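Side-chain contacts in HIAXHD3 (Humicola insolens, PDB 3ZXK), which is a family 43 glycoside hydrolase that releases arabinofuranose side chains, probably from arabinoxylan, and has served for engineering endo-xylanase activity: residues V56-P61 with H332-H337; E15-L20 with P43-Y48; F29-S34 with V51-V56. One frame throughout, in Å; residues are numbered along the deposited sequence.

Interaction 1 (V56-P61 with H332-H337); sequences VTHSVP and HWEWNH
The imidazole of His-58 meets Glu-334 with its edge: carboxylate oxygen OE2 lies almost exactly in the ring plane. The carbonyl oxygen of Trp-333 is more distant, lying obliquely 4.4 Å from CE1 of His-58. Ring and carboxylate planes stand 80° apart, close to perpendicular.

The bond itself runs from NE2 of His-58 to OE2 of Glu-334, 2.7 Å long, with an N-H...O angle of 166°. It reaches OE2 from the anti side and somewhat out of the carboxylate plane. Glu-334 CG and CD follow at 3.6 and 3.5 Å from His-58 NE2. On the Glu-334 side the chain is extended beyond CG, which carries the carboxylate to the ring although its CB does not point there. In His-58, CG lies beside the backbone N and anti to the carbonyl carbon (chi1 -78°), which directs the ring toward Glu-334.

Both nitrogens of the ring are engaged, since ND1 of His-58 is hydrogen-bonded to OE1 of Glu-331; this fixes the ring's rotation. The two carboxylates may favour a protonated imidazole, although the arginines paired with Glu-334 would offset part of that effect. The carboxylate of Glu-334 is likewise gripped at both oxygens, by salt bridges from OE1 to Arg-509 and from OE2 to Arg-375, so a buried acid is met by several donors.

His-58 lies on strand 54-58, an outermost strand of a four-stranded antiparallel propeller blade, where Pro-43 of strand 41-47 packs against it. Glu-334 belongs to strand 334-336, which pairs with strand 372-375 in a sheet of the C-terminal beta-sandwich; strand 38-39, from the family 43 part of the chain, pairs onto the edge of that sheet. The contact therefore joins the family 43 beta-propeller to the concanavalin A-like domain.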
loop_
_atom_site.group_PDB
_atom_site.type_symbol
_atom_site.label_atom_id
_atom_site.label_comp_id
_atom_site.label_asym_id
_atom_site.label_seq_id
_atom_site.Cartn_x
_atom_site.Cartn_y
_atom_site.Cartn_z
ATOM N N VAL A 56 -3.519 -9.708 5.248
ATOM C CA VAL A 56 -3.168 -11.048 5.737
ATOM C C VAL A 56 -1.721 -11.466 5.536
ATOM O O VAL A 56 -1.229 -12.309 6.285
ATOM C CB VAL A 56 -4.131 -12.144 5.241
ATOM C CG1 VAL A 56 -5.512 -11.880 5.831
ATOM C CG2 VAL A 56 -4.148 -12.216 3.709
ATOM N N THR A 57 -1.043 -10.867 4.565
ATOM C CA THR A 57 0.355 -11.210 4.261
ATOM C C THR A 57 0.976 -10.150 3.355
ATOM O O THR A 57 0.281 -9.232 2.911
ATOM C CB THR A 57 0.478 -12.659 3.644
ATOM O OG1 THR A 57 1.856 -13.084 3.629
ATOM C CG2 THR A 57 -0.099 -12.744 2.229
ATOM N N HIS A 58 2.270 -10.268 3.091
ATOM C CA HIS A 58 2.922 -9.455 2.064
ATOM C C HIS A 58 3.697 -10.395 1.182
ATOM O O HIS A 58 4.372 -11.300 1.674
ATOM C CB HIS A 58 3.938 -8.491 2.654
ATOM C CG HIS A 58 3.354 -7.249 3.289
ATOM N ND1 HIS A 58 2.718 -7.263 4.488
ATOM C CD2 HIS A 58 3.345 -5.930 2.851
ATOM C CE1 HIS A 58 2.370 -5.999 4.826
ATOM N NE2 HIS A 58 2.734 -5.185 3.824
ATOM N N SER A 59 3.645 -10.183 -0.129
ATOM C CA SER A 59 4.332 -11.112 -1.073
ATOM C C SER A 59 5.857 -10.961 -1.116
ATOM O O SER A 59 6.539 -11.878 -1.552
ATOM C CB SER A 59 3.784 -10.912 -2.488
ATOM O OG SER A 59 2.440 -11.304 -2.545
ATOM N N VAL A 60 6.358 -9.793 -0.693
ATOM C CA VAL A 60 7.811 -9.559 -0.729
ATOM C C VAL A 60 8.289 -9.213 0.686
ATOM O O VAL A 60 8.356 -8.046 1.075
ATOM C CB VAL A 60 8.166 -8.488 -1.785
ATOM C CG1 VAL A 60 9.684 -8.338 -1.923
ATOM C CG2 VAL A 60 7.585 -8.847 -3.143
ATOM N N PRO A 61 8.614 -10.233 1.483
ATOM C CA PRO A 61 8.923 -9.953 2.891
ATOM C C PRO A 61 10.129 -9.051 3.108
ATOM O O PRO A 61 10.178 -8.377 4.143
ATOM C CB PRO A 61 9.133 -11.345 3.503
ATOM C CG PRO A 61 9.176 -12.324 2.365
ATOM C CD PRO A 61 8.394 -11.675 1.244
ATOM N N HIS A 332 -0.108 -4.511 9.273
ATOM C CA HIS A 332 -0.260 -3.068 8.997
ATOM C C HIS A 332 1.051 -2.305 8.881
ATOM O O HIS A 332 1.087 -1.203 8.315
ATOM C CB HIS A 332 -1.116 -2.402 10.072
ATOM C CG HIS A 332 -2.497 -2.961 10.166
ATOM N ND1 HIS A 332 -3.482 -2.620 9.312
ATOM C CD2 HIS A 332 -3.033 -3.905 11.030
ATOM C CE1 HIS A 332 -4.581 -3.316 9.602
ATOM N NE2 HIS A 332 -4.307 -4.109 10.654
ATOM N N TRP A 333 2.146 -2.858 9.394
ATOM C CA TRP A 333 3.408 -2.111 9.452
ATOM C C TRP A 333 4.308 -2.396 8.301
ATOM O O TRP A 333 4.432 -3.557 7.851
ATOM C CB TRP A 333 4.159 -2.465 10.711
ATOM C CG TRP A 333 3.451 -2.085 11.973
ATOM C CD1 TRP A 333 2.814 -2.930 12.883
ATOM C CD2 TRP A 333 3.359 -0.750 12.547
ATOM N NE1 TRP A 333 2.322 -2.205 13.955
ATOM C CE2 TRP A 333 2.611 -0.882 13.795
ATOM C CE3 TRP A 333 3.781 0.507 12.151
ATOM C CZ2 TRP A 333 2.341 0.217 14.616
ATOM C CZ3 TRP A 333 3.509 1.605 12.978
ATOM C CH2 TRP A 333 2.799 1.456 14.185
ATOM N N GLU A 334 4.949 -1.327 7.822
ATOM C CA GLU A 334 5.986 -1.433 6.793
ATOM C C GLU A 334 7.070 -0.422 7.059
ATOM O O GLU A 334 6.791 0.746 7.385
ATOM C CB GLU A 334 5.412 -1.163 5.384
ATOM C CG GLU A 334 4.398 -2.196 4.864
ATOM C CD GLU A 334 3.490 -1.718 3.746
ATOM O OE1 GLU A 334 3.669 -0.604 3.185
ATOM O OE2 GLU A 334 2.561 -2.482 3.393
ATOM N N TRP A 335 8.313 -0.849 6.919
ATOM C CA TRP A 335 9.437 0.053 7.092
ATOM C C TRP A 335 9.625 0.931 5.878
ATOM O O TRP A 335 9.252 0.532 4.781
ATOM C CB TRP A 335 10.701 -0.757 7.255
ATOM C CG TRP A 335 10.736 -1.703 8.413
ATOM C CD1 TRP A 335 10.519 -3.073 8.394
ATOM C CD2 TRP A 335 11.114 -1.375 9.784
ATOM N NE1 TRP A 335 10.686 -3.602 9.658
ATOM C CE2 TRP A 335 11.038 -2.629 10.535
ATOM C CE3 TRP A 335 11.439 -0.188 10.460
ATOM C CZ2 TRP A 335 11.340 -2.692 11.884
ATOM C CZ3 TRP A 335 11.732 -0.259 11.826
ATOM C CH2 TRP A 335 11.684 -1.493 12.521
ATOM N N ASN A 336 10.201 2.124 6.060
ATOM C CA ASN A 336 10.673 2.945 4.942
ATOM C C ASN A 336 12.020 2.369 4.461
ATOM O O ASN A 336 13.016 2.486 5.158
ATOM C CB ASN A 336 10.826 4.399 5.400
ATOM C CG ASN A 336 11.571 5.235 4.382
ATOM O OD1 ASN A 336 11.459 4.986 3.183
ATOM N ND2 ASN A 336 12.352 6.198 4.844
ATOM N N HIS A 337 12.033 1.709 3.296
ATOM C CA HIS A 337 13.176 0.877 2.818
ATOM C C HIS A 337 13.383 -0.349 3.714
ATOM O O HIS A 337 12.755 -0.453 4.762
ATOM C CB HIS A 337 14.477 1.696 2.643
ATOM C CG HIS A 337 14.424 2.757 1.541
ATOM N ND1 HIS A 337 13.604 3.825 1.572
ATOM C CD2 HIS A 337 15.195 2.890 0.386
ATOM C CE1 HIS A 337 13.813 4.589 0.479
ATOM N NE2 HIS A 337 14.808 4.042 -0.227
#

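Interaction 2 (E15-L20 with P43-Y48); sequences EDHPAL and PVLKSY
Leu-45 lays its CD1 methyl over the face of the His-17 imidazole, 3.9 Å from the ring centroid and only 9° off the ring normal, a CH-pi contact. The other branch follows the same face outward: CD2 of Leu-45 is 3.9 Å from CE1 of His-17. Leucine and histidine come from opposite directions, and with CD1 of Leu-45 anti to CA (chi2 171°) both methyls are brought onto the ring. Pro-43 approaches differently, its CG lying near the ring plane at the edge, 3.8 Å from CE1 of His-17. The first torsion of His-17 (chi1 -83°) places CG beside the backbone N, and a hydrogen bond between ND1 of His-17 and OG of Ser-33 holds the ring there. Replacing His-17 with an alanine would probably open a gap beneath the Leu-45 methyls and leave Ser-33 OG without its imidazole partner.

His-17 sits in the loop between strands 7-9 and 21-25. It packs on strand 41-47, an inner strand of the first propeller blade flanked by strands 28-32 and 54-58, while Arg-375 of strand 372-375, from the C-terminal sandwich, touches both His-17 and Pro-43.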
loop_
_atom_site.group_PDB
_atom_site.type_symbol
_atom_site.label_atom_id
_atom_site.label_comp_id
_atom_site.label_asym_id
_atom_site.label_seq_id
_atom_site.Cartn_x
_atom_site.Cartn_y
_atom_site.Cartn_z
ATOM N N GLU A 15 -7.928 3.377 2.849
ATOM C CA GLU A 15 -6.488 3.287 3.127
ATOM C C GLU A 15 -5.791 3.102 1.784
ATOM O O GLU A 15 -6.320 2.438 0.879
ATOM C CB GLU A 15 -6.163 2.111 4.068
ATOM C CG GLU A 15 -6.635 2.295 5.521
ATOM C CD GLU A 15 -6.228 1.160 6.468
ATOM O OE1 GLU A 15 -5.227 0.486 6.161
ATOM O OE2 GLU A 15 -6.913 0.925 7.511
ATOM N N ASP A 16 -4.595 3.678 1.656
ATOM C CA ASP A 16 -3.826 3.719 0.415
ATOM C C ASP A 16 -3.360 2.318 -0.021
ATOM O O ASP A 16 -2.400 1.797 0.527
ATOM C CB ASP A 16 -2.628 4.638 0.658
ATOM C CG ASP A 16 -1.742 4.802 -0.529
ATOM O OD1 ASP A 16 -2.260 4.876 -1.661
ATOM O OD2 ASP A 16 -0.511 4.905 -0.308
ATOM N N HIS A 17 -4.003 1.754 -1.045
ATOM C CA HIS A 17 -3.703 0.380 -1.571
ATOM C C HIS A 17 -3.780 0.434 -3.081
ATOM O O HIS A 17 -4.707 -0.097 -3.700
ATOM C CB HIS A 17 -4.597 -0.703 -0.917
ATOM C CG HIS A 17 -4.079 -1.191 0.424
ATOM N ND1 HIS A 17 -2.975 -1.972 0.542
ATOM C CD2 HIS A 17 -4.521 -0.950 1.713
ATOM C CE1 HIS A 17 -2.744 -2.231 1.848
ATOM N NE2 HIS A 17 -3.692 -1.609 2.562
ATOM N N PRO A 18 -2.809 1.107 -3.709
ATOM C CA PRO A 18 -2.883 1.384 -5.146
ATOM C C PRO A 18 -2.563 0.211 -6.047
ATOM O O PRO A 18 -2.027 -0.813 -5.584
ATOM C CB PRO A 18 -1.772 2.419 -5.353
ATOM C CG PRO A 18 -0.763 2.058 -4.317
ATOM C CD PRO A 18 -1.605 1.712 -3.113
ATOM N N ALA A 19 -2.884 0.371 -7.337
ATOM C CA ALA A 19 -2.549 -0.613 -8.382
ATOM C C ALA A 19 -3.075 -2.015 -8.095
ATOM O O ALA A 19 -2.413 -3.020 -8.354
ATOM C CB ALA A 19 -1.050 -0.637 -8.670
ATOM N N LEU A 20 -4.301 -2.076 -7.600
ATOM C CA LEU A 20 -4.854 -3.315 -7.086
ATOM C C LEU A 20 -5.035 -4.378 -8.162
ATOM O O LEU A 20 -5.328 -4.057 -9.321
ATOM C CB LEU A 20 -6.157 -3.031 -6.324
ATOM C CG LEU A 20 -7.379 -2.600 -7.148
ATOM C CD1 LEU A 20 -8.224 -3.818 -7.530
ATOM C CD2 LEU A 20 -8.211 -1.582 -6.377
ATOM N N PRO A 43 1.442 -5.937 -0.245
ATOM C CA PRO A 43 0.467 -6.502 0.701
ATOM C C PRO A 43 -0.607 -7.289 -0.029
ATOM O O PRO A 43 -0.918 -6.997 -1.209
ATOM C CB PRO A 43 -0.208 -5.271 1.312
ATOM C CG PRO A 43 0.392 -4.092 0.682
ATOM C CD PRO A 43 1.432 -4.464 -0.288
ATOM N N VAL A 44 -1.140 -8.278 0.683
ATOM C CA VAL A 44 -2.324 -9.025 0.274
ATOM C C VAL A 44 -3.404 -8.792 1.332
ATOM O O VAL A 44 -3.156 -9.004 2.534
ATOM C CB VAL A 44 -2.064 -10.544 0.163
ATOM C CG1 VAL A 44 -3.299 -11.290 -0.325
ATOM C CG2 VAL A 44 -0.922 -10.825 -0.817
ATOM N N LEU A 45 -4.574 -8.359 0.866
ATOM C CA LEU A 45 -5.760 -8.228 1.709
ATOM C C LEU A 45 -6.751 -9.311 1.378
ATOM O O LEU A 45 -6.773 -9.844 0.251
ATOM C CB LEU A 45 -6.418 -6.855 1.542
ATOM C CG LEU A 45 -5.493 -5.618 1.480
ATOM C CD1 LEU A 45 -6.330 -4.408 1.082
ATOM C CD2 LEU A 45 -4.806 -5.390 2.810
ATOM N N LYS A 46 -7.585 -9.633 2.366
ATOM C CA LYS A 46 -8.576 -10.675 2.243
ATOM C C LYS A 46 -9.959 -10.109 2.580
ATOM O O LYS A 46 -10.090 -9.252 3.476
ATOM C CB LYS A 46 -8.202 -11.770 3.233
ATOM C CG LYS A 46 -9.284 -12.729 3.613
ATOM C CD LYS A 46 -8.819 -13.693 4.679
ATOM C CE LYS A 46 -9.865 -14.785 4.809
ATOM N NZ LYS A 46 -9.443 -15.833 5.769
ATOM N N SER A 47 -10.967 -10.591 1.862
ATOM C CA SER A 47 -12.372 -10.256 2.111
ATOM C C SER A 47 -13.293 -11.411 1.774
ATOM O O SER A 47 -12.977 -12.208 0.927
ATOM C CB SER A 47 -12.805 -9.063 1.261
ATOM O OG SER A 47 -14.114 -8.687 1.618
ATOM N N TYR A 48 -14.460 -11.435 2.400
ATOM C CA TYR A 48 -15.489 -12.404 2.046
ATOM C C TYR A 48 -16.595 -11.772 1.203
ATOM O O TYR A 48 -17.452 -12.481 0.661
ATOM C CB TYR A 48 -16.081 -13.057 3.298
ATOM C CG TYR A 48 -15.115 -13.907 4.067
ATOM C CD1 TYR A 48 -14.775 -15.183 3.623
ATOM C CD2 TYR A 48 -14.527 -13.437 5.263
ATOM C CE1 TYR A 48 -13.891 -15.977 4.359
ATOM C CE2 TYR A 48 -13.640 -14.226 5.994
ATOM C CZ TYR A 48 -13.327 -15.486 5.527
ATOM O OH TYR A 48 -12.456 -16.278 6.242
#

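Interaction 3 (F29-S34 with V51-V56); sequences FYYSSS and VHWTPV
Phe-29 lies on strand 28-32 of an antiparallel propeller blade, and Trp-53 reaches it from across the intervening strand 41-47. Two parts of Phe-29 meet the indole: its carbonyl O lies 3.7 Å from CZ3 of Trp-53, and its CB 3.9 Å from CH2 of Trp-53, whereas the phenyl ring leads away. Tyr-30 adds its backbone, with carbonyl carbon C at 4.1 Å from CZ3 of Trp-53; its CB points away, though the end of the side chain comes back nearer, and its OH bonds to O of Gly-122.

Tyr-31 carries the aromatic part of the contact. Its CG stands anti to the backbone N (chi1 178°), which turns the phenol so that its CD2 edge rests over one face of the indole, offset toward the rim. The pair is an edge-to-face stack, with the centroids of the Tyr-31 ring and the six-membered ring of Trp-53 at 5.2 Å and the planes at 68°. The far end of the phenol is anchored by a hydrogen bond from Tyr-31 OH to O of His-17, which limits its swing. Packing is tight at the root of that ring: CB of Tyr-31 lies 3.4 Å from CZ3 of Trp-53.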
loop_
_atom_site.group_PDB
_atom_site.type_symbol
_atom_site.label_atom_id
_atom_site.label_comp_id
_atom_site.label_asym_id
_atom_site.label_seq_id
_atom_site.Cartn_x
_atom_site.Cartn_y
_atom_site.Cartn_z
ATOM N N PHE A 29 -12.001 -13.498 -1.375
ATOM C CA PHE A 29 -11.411 -12.568 -2.350
ATOM C C PHE A 29 -10.067 -12.106 -1.816
ATOM O O PHE A 29 -9.915 -11.818 -0.616
ATOM C CB PHE A 29 -12.278 -11.326 -2.523
ATOM C CG PHE A 29 -13.675 -11.611 -2.979
ATOM C CD1 PHE A 29 -13.960 -11.719 -4.355
ATOM C CD2 PHE A 29 -14.726 -11.732 -2.067
ATOM C CE1 PHE A 29 -15.254 -11.963 -4.805
ATOM C CE2 PHE A 29 -16.034 -11.980 -2.524
ATOM C CZ PHE A 29 -16.293 -12.091 -3.893
ATOM N N TYR A 30 -9.106 -11.980 -2.714
ATOM C CA TYR A 30 -7.757 -11.494 -2.404
ATOM C C TYR A 30 -7.440 -10.261 -3.229
ATOM O O TYR A 30 -7.893 -10.149 -4.358
ATOM C CB TYR A 30 -6.708 -12.585 -2.648
ATOM C CG TYR A 30 -6.803 -13.710 -1.649
ATOM C CD1 TYR A 30 -6.337 -13.550 -0.341
ATOM C CD2 TYR A 30 -7.399 -14.918 -1.999
ATOM C CE1 TYR A 30 -6.447 -14.574 0.578
ATOM C CE2 TYR A 30 -7.512 -15.955 -1.089
ATOM C CZ TYR A 30 -7.017 -15.778 0.176
ATOM O OH TYR A 30 -7.131 -16.767 1.105
ATOM N N TYR A 31 -6.669 -9.351 -2.654
ATOM C CA TYR A 31 -6.386 -8.019 -3.241
ATOM C C TYR A 31 -4.914 -7.798 -2.998
ATOM O O TYR A 31 -4.445 -7.920 -1.858
ATOM C CB TYR A 31 -7.202 -7.021 -2.425
ATOM C CG TYR A 31 -7.139 -5.535 -2.708
ATOM C CD1 TYR A 31 -5.931 -4.827 -2.715
ATOM C CD2 TYR A 31 -8.324 -4.822 -2.862
ATOM C CE1 TYR A 31 -5.907 -3.443 -2.892
ATOM C CE2 TYR A 31 -8.297 -3.451 -3.053
ATOM C CZ TYR A 31 -7.110 -2.769 -3.058
ATOM O OH TYR A 31 -7.202 -1.409 -3.250
ATOM N N SER A 32 -4.186 -7.505 -4.065
ATOM C CA SER A 32 -2.754 -7.233 -4.015
ATOM C C SER A 32 -2.479 -5.786 -4.420
ATOM O O SER A 32 -3.043 -5.320 -5.404
ATOM C CB SER A 32 -2.038 -8.215 -4.944
ATOM O OG SER A 32 -0.651 -7.939 -5.051
ATOM N N SER A 33 -1.608 -5.088 -3.690
ATOM C CA SER A 33 -1.324 -3.663 -3.936
ATOM C C SER A 33 0.169 -3.336 -4.047
ATOM O O SER A 33 1.032 -4.203 -3.774
ATOM C CB SER A 33 -2.024 -2.743 -2.915
ATOM O OG SER A 33 -1.468 -2.903 -1.622
ATOM N N SER A 34 0.465 -2.087 -4.439
ATOM C CA SER A 34 1.845 -1.649 -4.661
ATOM C C SER A 34 2.372 -0.756 -3.559
ATOM O O SER A 34 1.635 0.058 -2.965
ATOM C CB SER A 34 1.909 -0.885 -5.968
ATOM O OG SER A 34 1.424 -1.704 -6.997
ATOM N N VAL A 51 -15.974 -5.939 0.395
ATOM C CA VAL A 51 -16.250 -4.689 1.103
ATOM C C VAL A 51 -15.413 -4.523 2.367
ATOM O O VAL A 51 -14.838 -3.470 2.578
ATOM C CB VAL A 51 -17.747 -4.592 1.418
ATOM C CG1 VAL A 51 -18.059 -3.411 2.318
ATOM C CG2 VAL A 51 -18.535 -4.517 0.119
ATOM N N HIS A 52 -15.348 -5.554 3.205
ATOM C CA HIS A 52 -14.573 -5.478 4.436
ATOM C C HIS A 52 -13.295 -6.250 4.264
ATOM O O HIS A 52 -13.313 -7.481 4.117
ATOM C CB HIS A 52 -15.401 -6.045 5.578
ATOM C CG HIS A 52 -16.727 -5.343 5.764
ATOM N ND1 HIS A 52 -17.889 -5.830 5.281
ATOM C CD2 HIS A 52 -17.034 -4.138 6.383
ATOM C CE1 HIS A 52 -18.899 -4.990 5.601
ATOM N NE2 HIS A 52 -18.378 -3.955 6.275
ATOM N N TRP A 53 -12.182 -5.525 4.246
ATOM C CA TRP A 53 -10.869 -6.075 3.906
ATOM C C TRP A 53 -9.987 -6.085 5.125
ATOM O O TRP A 53 -10.032 -5.135 5.932
ATOM C CB TRP A 53 -10.221 -5.225 2.840
ATOM C CG TRP A 53 -10.947 -5.264 1.542
ATOM C CD1 TRP A 53 -11.933 -4.401 1.090
ATOM C CD2 TRP A 53 -10.770 -6.249 0.485
ATOM N NE1 TRP A 53 -12.344 -4.747 -0.170
ATOM C CE2 TRP A 53 -11.689 -5.871 -0.591
ATOM C CE3 TRP A 53 -9.948 -7.361 0.318
ATOM C CZ2 TRP A 53 -11.773 -6.601 -1.774
ATOM C CZ3 TRP A 53 -10.061 -8.100 -0.863
ATOM C CH2 TRP A 53 -10.941 -7.718 -1.889
ATOM N N THR A 54 -9.152 -7.121 5.238
ATOM C CA THR A 54 -8.192 -7.301 6.331
ATOM C C THR A 54 -6.860 -7.698 5.694
ATOM O O THR A 54 -6.854 -8.583 4.823
ATOM C CB THR A 54 -8.624 -8.455 7.250
ATOM O OG1 THR A 54 -9.901 -8.159 7.832
ATOM C CG2 THR A 54 -7.601 -8.680 8.358
ATOM N N PRO A 55 -5.745 -7.053 6.097
ATOM C CA PRO A 55 -4.440 -7.451 5.525
ATOM C C PRO A 55 -3.993 -8.797 6.101
ATOM O O PRO A 55 -4.153 -9.031 7.316
ATOM C CB PRO A 55 -3.504 -6.298 5.928
ATOM C CG PRO A 55 -4.130 -5.707 7.133
ATOM C CD PRO A 55 -5.608 -5.982 7.112
ATOM N N VAL A 56 -3.519 -9.708 5.248
ATOM C CA VAL A 56 -3.168 -11.048 5.737
ATOM C C VAL A 56 -1.721 -11.466 5.536
ATOM O O VAL A 56 -1.229 -12.309 6.285
ATOM C CB VAL A 56 -4.131 -12.144 5.241
ATOM C CG1 VAL A 56 -5.512 -11.880 5.831
ATOM C CG2 VAL A 56 -4.148 -12.216 3.709
#

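Overall arrangement
Interactions 2 and 3 are nearly concentric, their centres about 3 Å apart, and both reach the same blade: Leu-45 N lies 2.8 Å from Tyr-31 O, a probable hydrogen bond between neighbouring strands. Interaction 1 lies about 12 Å from interaction 2 and 13 Å from interaction 3, centre to centre. It shares Val-56 with interaction 3, and CE1 of His-332 packs 3.5 Å from CG of Pro-55. Arg-375 links 1 and 2, bound to Glu-334 and also to O of Asp-16. The side chains of His-17 and Tyr-31 are each about 12 Å from the bound arabinofuranose; Asp-16 OD1 bonds to N of pocket residue Arg-273.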